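Local coordinates for protein N(G),N(G)-dimethylarginine dimethylaminohydrolase (Pseudomonas aeruginosa, PDB 1H70) that hydrolyses N(omega)-methylated arginines, N(omega),N(omega)-dimethyl-L-arginine and N(omega)-methyl-L-arginine, to L-citrulline, releasing dimethylamine or methylamine, at residues I207-Y219 with I226-T238. The protein carries 1 engineered substitution. Residues are numbered along the deposited sequence; the frame is centred on the assembly and turned at random.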
ATOM      1  N   ILE A 207       4.520  -1.888  -6.919  1.00 11.46           N
ATOM      2  CA  ILE A 207       5.333  -0.870  -6.238  1.00 10.48           C
ATOM      3  C   ILE A 207       6.637  -0.515  -6.923  1.00 11.74           C
ATOM      4  O   ILE A 207       7.433  -1.363  -7.290  1.00 12.05           O
ATOM      5  CB  ILE A 207       5.673  -1.256  -4.774  1.00 10.35           C
ATOM      6  CG1 ILE A 207       6.301  -2.650  -4.704  1.00  8.57           C
ATOM      7  CG2 ILE A 207       4.433  -1.135  -3.892  1.00  8.95           C
ATOM      8  CD1 ILE A 207       6.694  -3.063  -3.258  1.00 10.11           C
ATOM      9  N   TRP A 208       6.852   0.789  -7.080  1.00 12.17           N
ATOM     10  CA  TRP A 208       8.106   1.297  -7.584  1.00 12.58           C
ATOM     11  C   TRP A 208       9.004   1.379  -6.353  1.00 12.13           C
ATOM     12  O   TRP A 208       8.571   1.873  -5.302  1.00 12.09           O
ATOM     13  CB  TRP A 208       7.934   2.701  -8.166  1.00 12.61           C
ATOM     14  CG  TRP A 208       9.215   3.372  -8.585  1.00 13.31           C
ATOM     15  CD1 TRP A 208       9.767   3.321  -9.844  1.00 12.56           C
ATOM     16  CD2 TRP A 208      10.084   4.155  -7.785  1.00 12.47           C
ATOM     17  NE1 TRP A 208      10.940   4.038  -9.861  1.00 14.44           N
ATOM     18  CE2 TRP A 208      11.149   4.583  -8.611  1.00 14.14           C
ATOM     19  CE3 TRP A 208      10.071   4.566  -6.445  1.00 13.83           C
ATOM     20  CZ2 TRP A 208      12.202   5.369  -8.135  1.00 13.99           C
ATOM     21  CZ3 TRP A 208      11.109   5.370  -5.972  1.00 14.27           C
ATOM     22  CH2 TRP A 208      12.157   5.775  -6.814  1.00 15.51           C
ATOM     23  N   VAL A 209      10.231   0.881  -6.468  1.00 12.72           N
ATOM     24  CA  VAL A 209      11.230   1.016  -5.405  1.00 12.30           C
ATOM     25  C   VAL A 209      12.583   1.232  -6.098  1.00 12.32           C
ATOM     26  O   VAL A 209      13.196   0.290  -6.617  1.00 12.31           O
ATOM     27  CB  VAL A 209      11.380  -0.262  -4.504  1.00 12.27           C
ATOM     28  CG1 VAL A 209      12.335   0.037  -3.339  1.00 11.34           C
ATOM     29  CG2 VAL A 209      10.044  -0.773  -3.937  1.00 12.94           C
ATOM     30  N   ASN A 210      13.053   2.466  -6.155  1.00 12.23           N
ATOM     31  CA  ASN A 210      14.374   2.734  -6.703  1.00 13.34           C
ATOM     32  C   ASN A 210      14.646   2.206  -8.127  1.00 13.14           C
ATOM     33  O   ASN A 210      15.702   1.630  -8.437  1.00 12.87           O
ATOM     34  CB  ASN A 210      15.426   2.221  -5.707  1.00 13.21           C
ATOM     35  CG  ASN A 210      15.383   2.994  -4.382  1.00 13.60           C
ATOM     36  OD1 ASN A 210      14.719   4.029  -4.282  1.00 15.17           O
ATOM     37  ND2 ASN A 210      16.100   2.503  -3.362  1.00 12.39           N
ATOM     38  N   GLU A 211      13.683   2.429  -8.991  1.00 14.25           N
ATOM     39  CA  GLU A 211      13.739   2.042 -10.410  1.00 14.91           C
ATOM     40  C   GLU A 211      13.450   0.570 -10.691  1.00 14.80           C
ATOM     41  O   GLU A 211      13.449   0.147 -11.845  1.00 15.50           O
ATOM     42  CB  GLU A 211      14.978   2.560 -11.140  1.00 16.59           C
ATOM     43  CG  GLU A 211      15.208   4.075 -11.118  1.00 19.01           C
ATOM     44  CD  GLU A 211      14.035   5.003 -11.453  1.00 22.98           C
ATOM     45  OE1 GLU A 211      12.991   4.599 -12.011  1.00 19.65           O
ATOM     46  OE2 GLU A 211      14.192   6.210 -11.111  1.00 25.93           O
ATOM     47  N   ARG A 212      13.202  -0.213  -9.640  1.00 14.07           N
ATOM     48  CA  ARG A 212      12.732  -1.586  -9.760  1.00 13.91           C
ATOM     49  C   ARG A 212      11.217  -1.474  -9.606  1.00 13.09           C
ATOM     50  O   ARG A 212      10.742  -0.521  -8.953  1.00 12.82           O
ATOM     51  CB  ARG A 212      13.216  -2.500  -8.625  1.00 14.28           C
ATOM     52  CG  ARG A 212      14.481  -2.028  -7.874  1.00 21.03           C
ATOM     53  CD  ARG A 212      15.711  -2.431  -8.536  1.00 20.81           C
ATOM     54  NE  ARG A 212      17.036  -2.433  -7.914  1.00 18.96           N
ATOM     55  CZ  ARG A 212      17.949  -1.529  -7.558  1.00 18.29           C
ATOM     56  NH1 ARG A 212      19.101  -2.027  -7.112  1.00 17.61           N
ATOM     57  NH2 ARG A 212      17.777  -0.194  -7.546  1.00 17.51           N
ATOM     58  N   VAL A 213      10.456  -2.380 -10.191  1.00 11.52           N
ATOM     59  CA  VAL A 213       9.011  -2.360  -9.964  1.00 11.12           C
ATOM     60  C   VAL A 213       8.660  -3.786  -9.570  1.00 12.33           C
ATOM     61  O   VAL A 213       8.902  -4.740 -10.332  1.00 13.18           O
ATOM     62  CB  VAL A 213       8.147  -1.864 -11.128  1.00 12.13           C
ATOM     63  CG1 VAL A 213       6.682  -2.210 -10.845  1.00  9.40           C
ATOM     64  CG2 VAL A 213       8.237  -0.355 -11.305  1.00  9.94           C
ATOM     65  N   ILE A 214       8.137  -3.944  -8.359  1.00 11.64           N
ATOM     66  CA  ILE A 214       7.771  -5.269  -7.856  1.00 11.19           C
ATOM     67  C   ILE A 214       6.290  -5.482  -8.138  1.00 10.53           C
ATOM     68  O   ILE A 214       5.465  -4.618  -7.793  1.00 10.14           O
ATOM     69  CB  ILE A 214       8.104  -5.415  -6.364  1.00 11.89           C
ATOM     70  CG1 ILE A 214       9.637  -5.382  -6.173  1.00 14.79           C
ATOM     71  CG2 ILE A 214       7.551  -6.733  -5.825  1.00 13.08           C
ATOM     72  CD1 ILE A 214      10.096  -5.295  -4.722  1.00 16.29           C
ATOM     73  N   MET A 215       5.934  -6.582  -8.792  1.00 10.07           N
ATOM     74  CA  MET A 215       4.538  -6.792  -9.166  1.00 10.18           C
ATOM     75  C   MET A 215       4.177  -8.256  -8.938  1.00 11.19           C
ATOM     76  O   MET A 215       5.084  -9.105  -8.842  1.00 11.88           O
ATOM     77  CB  MET A 215       4.343  -6.453 -10.664  1.00 10.87           C
ATOM     78  CG  MET A 215       5.014  -7.494 -11.549  1.00 10.92           C
ATOM     79  SD  MET A 215       4.752  -7.233 -13.343  1.00 11.43           S
ATOM     80  CE  MET A 215       3.005  -7.375 -13.401  1.00  9.25           C
ATOM     81  N   PRO A 216       2.882  -8.554  -8.855  1.00 11.78           N
ATOM     82  CA  PRO A 216       2.419  -9.943  -8.699  1.00 12.15           C
ATOM     83  C   PRO A 216       2.775 -10.766  -9.941  1.00 13.15           C
ATOM     84  O   PRO A 216       2.737 -10.268 -11.094  1.00 13.01           O
ATOM     85  CB  PRO A 216       0.900  -9.808  -8.581  1.00 11.90           C
ATOM     86  CG  PRO A 216       0.564  -8.486  -9.189  1.00 13.23           C
ATOM     87  CD  PRO A 216       1.757  -7.604  -8.919  1.00 12.12           C
ATOM     88  N   ALA A 217       3.139 -12.022  -9.711  1.00 12.92           N
ATOM     89  CA  ALA A 217       3.483 -12.917 -10.818  1.00 13.79           C
ATOM     90  C   ALA A 217       2.188 -13.436 -11.457  1.00 14.71           C
ATOM     91  O   ALA A 217       1.192 -13.593 -10.753  1.00 14.68           O
ATOM     92  CB  ALA A 217       4.304 -14.073 -10.315  1.00 14.04           C
ATOM     93  N   GLY A 218       2.212 -13.676 -12.770  1.00 14.94           N
ATOM     94  CA  GLY A 218       1.038 -14.175 -13.472  1.00 14.83           C
ATOM     95  C   GLY A 218       0.208 -13.157 -14.239  1.00 15.39           C
ATOM     96  O   GLY A 218      -0.939 -13.439 -14.611  1.00 15.87           O
ATOM     97  N   TYR A 219       0.765 -11.979 -14.506  1.00 14.07           N
ATOM     98  CA  TYR A 219       0.062 -10.896 -15.206  1.00 14.40           C
ATOM     99  C   TYR A 219       0.990 -10.402 -16.314  1.00 13.96           C
ATOM    100  O   TYR A 219       1.614  -9.357 -16.236  1.00 14.20           O
ATOM    101  CB  TYR A 219      -0.359  -9.815 -14.185  1.00 13.99           C
ATOM    102  CG  TYR A 219      -1.257 -10.417 -13.099  1.00 14.57           C
ATOM    103  CD1 TYR A 219      -0.742 -10.788 -11.860  1.00 15.80           C
ATOM    104  CD2 TYR A 219      -2.610 -10.669 -13.342  1.00 15.26           C
ATOM    105  CE1 TYR A 219      -1.569 -11.366 -10.893  1.00 15.49           C
ATOM    106  CE2 TYR A 219      -3.424 -11.236 -12.384  1.00 16.01           C
ATOM    107  CZ  TYR A 219      -2.904 -11.582 -11.154  1.00 14.44           C
ATOM    108  OH  TYR A 219      -3.742 -12.154 -10.214  1.00 13.67           O
ATOM    109  N   ILE A 226       4.882  -2.353 -18.156  1.00 17.71           N
ATOM    110  CA  ILE A 226       5.846  -1.739 -17.232  1.00 17.37           C
ATOM    111  C   ILE A 226       7.287  -1.860 -17.728  1.00 17.72           C
ATOM    112  O   ILE A 226       8.043  -0.893 -17.772  1.00 18.09           O
ATOM    113  CB  ILE A 226       5.705  -2.423 -15.847  1.00 16.97           C
ATOM    114  CG1 ILE A 226       4.246  -2.300 -15.407  1.00 15.22           C
ATOM    115  CG2 ILE A 226       6.656  -1.800 -14.826  1.00 15.29           C
ATOM    116  CD1 ILE A 226       3.889  -3.139 -14.174  1.00 15.74           C
ATOM    117  N   ALA A 227       7.666  -3.062 -18.134  1.00 17.99           N
ATOM    118  CA  ALA A 227       9.018  -3.327 -18.613  1.00 19.06           C
ATOM    119  C   ALA A 227       9.470  -2.389 -19.729  1.00 19.02           C
ATOM    120  O   ALA A 227      10.602  -1.873 -19.734  1.00 18.59           O
ATOM    121  CB  ALA A 227       9.094  -4.793 -19.129  1.00 18.95           C
ATOM    122  N   ARG A 228       8.578  -2.146 -20.680  1.00 19.80           N
ATOM    123  CA  ARG A 228       8.915  -1.281 -21.803  1.00 21.31           C
ATOM    124  C   ARG A 228       9.177   0.161 -21.394  1.00 21.59           C
ATOM    125  O   ARG A 228       9.873   0.897 -22.091  1.00 22.54           O
ATOM    126  CB  ARG A 228       7.856  -1.406 -22.883  1.00 21.41           C
ATOM    127  CG  ARG A 228       7.787  -2.827 -23.408  1.00 23.33           C
ATOM    128  CD  ARG A 228       6.854  -2.929 -24.594  1.00 26.14           C
ATOM    129  NE  ARG A 228       7.307  -2.017 -25.642  1.00 26.88           N
ATOM    130  CZ  ARG A 228       8.271  -2.329 -26.491  1.00 25.27           C
ATOM    131  NH1 ARG A 228       8.857  -3.511 -26.398  1.00 26.82           N
ATOM    132  NH2 ARG A 228       8.647  -1.461 -27.420  1.00 28.03           N
ATOM    133  N   LEU A 229       8.668   0.570 -20.239  1.00 21.41           N
ATOM    134  CA  LEU A 229       8.920   1.919 -19.775  1.00 21.13           C
ATOM    135  C   LEU A 229      10.364   2.100 -19.297  1.00 21.24           C
ATOM    136  O   LEU A 229      10.842   3.236 -19.229  1.00 22.46           O
ATOM    137  CB  LEU A 229       7.892   2.331 -18.722  1.00 21.44           C
ATOM    138  CG  LEU A 229       6.515   2.575 -19.356  1.00 21.24           C
ATOM    139  CD1 LEU A 229       5.407   2.381 -18.350  1.00 23.79           C
ATOM    140  CD2 LEU A 229       6.459   3.953 -19.988  1.00 20.19           C
ATOM    141  N   GLY A 230      11.064   1.005 -18.985  1.00 20.44           N
ATOM    142  CA  GLY A 230      12.459   1.086 -18.590  1.00 19.36           C
ATOM    143  C   GLY A 230      12.775   0.599 -17.190  1.00 18.82           C
ATOM    144  O   GLY A 230      13.927   0.635 -16.758  1.00 18.80           O
ATOM    145  N   TYR A 231      11.752   0.149 -16.473  1.00 18.08           N
ATOM    146  CA  TYR A 231      11.925  -0.341 -15.115  1.00 17.53           C
ATOM    147  C   TYR A 231      12.428  -1.783 -15.056  1.00 17.83           C
ATOM    148  O   TYR A 231      12.124  -2.583 -15.922  1.00 17.48           O
ATOM    149  CB  TYR A 231      10.593  -0.290 -14.368  1.00 16.85           C
ATOM    150  CG  TYR A 231       9.960   1.080 -14.305  1.00 15.35           C
ATOM    151  CD1 TYR A 231      10.461   2.048 -13.469  1.00 14.19           C
ATOM    152  CD2 TYR A 231       8.854   1.387 -15.086  1.00 15.57           C
ATOM    153  CE1 TYR A 231       9.883   3.317 -13.396  1.00 15.59           C
ATOM    154  CE2 TYR A 231       8.267   2.633 -15.036  1.00 14.87           C
ATOM    155  CZ  TYR A 231       8.780   3.593 -14.186  1.00 14.81           C
ATOM    156  OH  TYR A 231       8.172   4.824 -14.151  1.00 17.25           O
ATOM    157  N   ARG A 232      13.172  -2.106 -13.999  1.00 18.14           N
ATOM    158  CA  ARG A 232      13.597  -3.482 -13.781  1.00 19.06           C
ATOM    159  C   ARG A 232      12.429  -4.168 -13.087  1.00 18.56           C
ATOM    160  O   ARG A 232      12.164  -3.886 -11.920  1.00 17.79           O
ATOM    161  CB  ARG A 232      14.824  -3.563 -12.883  1.00 20.36           C
ATOM    162  CG  ARG A 232      16.070  -3.002 -13.528  1.00 25.95           C
ATOM    163  CD  ARG A 232      17.303  -3.063 -12.633  1.00 30.41           C
ATOM    164  NE  ARG A 232      17.641  -4.427 -12.248  1.00 33.06           N
ATOM    165  CZ  ARG A 232      18.630  -4.722 -11.420  1.00 36.23           C
ATOM    166  NH1 ARG A 232      19.381  -3.764 -10.895  1.00 34.91           N
ATOM    167  NH2 ARG A 232      18.888  -5.991 -11.115  1.00 40.08           N
ATOM    168  N   VAL A 233      11.731  -5.049 -13.803  1.00 17.40           N
ATOM    169  CA  VAL A 233      10.562  -5.680 -13.204  1.00 16.90           C
ATOM    170  C   VAL A 233      10.870  -6.980 -12.470  1.00 17.19           C
ATOM    171  O   VAL A 233      11.553  -7.874 -12.986  1.00 17.44           O
ATOM    172  CB  VAL A 233       9.433  -5.843 -14.237  1.00 17.50           C
ATOM    173  CG1 VAL A 233       8.157  -6.420 -13.606  1.00 16.98           C
ATOM    174  CG2 VAL A 233       9.153  -4.512 -14.914  1.00 17.96           C
ATOM    175  N   ILE A 234      10.370  -7.062 -11.240  1.00 15.33           N
ATOM    176  CA  ILE A 234      10.539  -8.251 -10.412  1.00 15.80           C
ATOM    177  C   ILE A 234       9.161  -8.851 -10.156  1.00 14.84           C
ATOM    178  O   ILE A 234       8.290  -8.153  -9.657  1.00 16.11           O
ATOM    179  CB  ILE A 234      11.201  -7.912  -9.070  1.00 15.08           C
ATOM    180  CG1 ILE A 234      12.529  -7.184  -9.294  1.00 17.36           C
ATOM    181  CG2 ILE A 234      11.383  -9.191  -8.246  1.00 16.03           C
ATOM    182  CD1 ILE A 234      13.122  -6.602  -8.006  1.00 17.01           C
ATOM    183  N   GLU A 235       8.956 -10.124 -10.496  1.00 14.22           N
ATOM    184  CA  GLU A 235       7.651 -10.745 -10.284  1.00 13.18           C
ATOM    185  C   GLU A 235       7.681 -11.619  -9.044  1.00 13.15           C
ATOM    186  O   GLU A 235       8.602 -12.438  -8.880  1.00 11.30           O
ATOM    187  CB  GLU A 235       7.240 -11.624 -11.485  1.00 14.19           C
ATOM    188  CG  GLU A 235       6.948 -10.835 -12.746  1.00 16.55           C
ATOM    189  CD  GLU A 235       6.747 -11.749 -13.959  1.00 19.99           C
ATOM    190  OE1 GLU A 235       5.606 -12.026 -14.365  1.00 22.20           O
ATOM    191  OE2 GLU A 235       7.763 -12.188 -14.506  1.00 21.20           O
ATOM    192  N   VAL A 236       6.697 -11.423  -8.169  1.00 12.18           N
ATOM    193  CA  VAL A 236       6.586 -12.204  -6.935  1.00 12.63           C
ATOM    194  C   VAL A 236       5.172 -12.765  -6.832  1.00 12.67           C
ATOM    195  O   VAL A 236       4.203 -12.016  -6.908  1.00 10.93           O
ATOM    196  CB  VAL A 236       6.859 -11.341  -5.666  1.00 12.07           C
ATOM    197  CG1 VAL A 236       6.594 -12.154  -4.397  1.00 13.93           C
ATOM    198  CG2 VAL A 236       8.278 -10.844  -5.644  1.00 12.87           C
ATOM    199  N   ASP A 237       5.032 -14.075  -6.637  1.00 13.26           N
ATOM    200  CA  ASP A 237       3.665 -14.620  -6.544  1.00 13.29           C
ATOM    201  C   ASP A 237       3.052 -14.213  -5.209  1.00 13.13           C
ATOM    202  O   ASP A 237       3.650 -14.474  -4.166  1.00 11.55           O
ATOM    203  CB  ASP A 237       3.720 -16.152  -6.688  1.00 14.19           C
ATOM    204  CG  ASP A 237       2.354 -16.824  -6.760  1.00 15.79           C
ATOM    205  OD1 ASP A 237       1.292 -16.158  -6.838  1.00 12.63           O
ATOM    206  OD2 ASP A 237       2.310 -18.083  -6.772  1.00 17.08           O
ATOM    207  N   THR A 238       1.905 -13.527  -5.228  1.00 11.92           N
ATOM    208  CA  THR A 238       1.240 -13.114  -3.988  1.00 11.81           C
ATOM    209  C   THR A 238      -0.186 -13.673  -3.921  1.00 11.90           C
ATOM    210  O   THR A 238      -1.071 -13.097  -3.295  1.00 13.41           O
ATOM    211  CB  THR A 238       1.168 -11.574  -3.819  1.00 12.13           C
ATOM    212  OG1 THR A 238       0.448 -10.968  -4.922  1.00 12.67           O
ATOM    213  CG2 THR A 238       2.559 -10.924  -3.805  1.00 12.62           C
TER
HETATM  214  O   HOH W   1       3.238 -10.795 -13.814  1.00 14.40           O
HETATM  215  O   HOH W   2       0.497 -13.625  -7.969  1.00 15.73           O
HETATM  216  O   HOH W   3       4.608 -14.237 -13.939  1.00 23.88           O
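Val213 lays its CG2 over one face of the Tyr231 ring, 4.2 Å from the ring centroid and 27° off the normal, a CH-pi contact. With Tyr231 CG turned opposite its own carbonyl carbon, the ring reaches back beside the Val209–Arg212 type I' turn. Trp208 crosses it at about a right angle, Trp208 CD1 lying 3.6 Å from Tyr231 CE1. Glu211 OE1 sits at the edge of the tyrosine ring and also accepts a hydrogen bond from Trp208 NE1 (3.0 Å); OE1 lies in the indole plane, while NE1 approaches from above the carboxylate plane. Glu211 OE2 is hydrogen-bonded to His173 and Tyr231 OH to Asn175, so both polar ends have partners.

Six backbone hydrogen bonds, from Arg232 N to Glu211 O through Ala217 N to Val236 O, define parallel pairing of 212-216 with 232-236; the last is clearly more bent than the other five. Helix 220-227 links the strands as a beta-alpha-beta crossover.

On the face turned to helix 220-227, Met215 takes chi1 70°, CG between backbone N and carbonyl carbon, and its SD comes 3.5 Å from Val233 CG1; Ile226 CG2 packs on Val213 CB. On the other face, Ile214 and Ile234 lie side by side, covered by helix 29-43. There the Arg212 and Arg232 guanidiniums run nearly parallel, planes 19° apart, with Arg212 NE 4.0 Å from Arg232 NH1.

At the strand ends, one water donates to Pro216 O and to Glu235 OE1 (2.7 Å) while accepting from Tyr219 N. The contact thus combines an apolar middle with polar margins: the salt bridge from Arg212 to Asp47 would offset the like-charge proximity, and Glu235 reaches the loop after 212-216 through water.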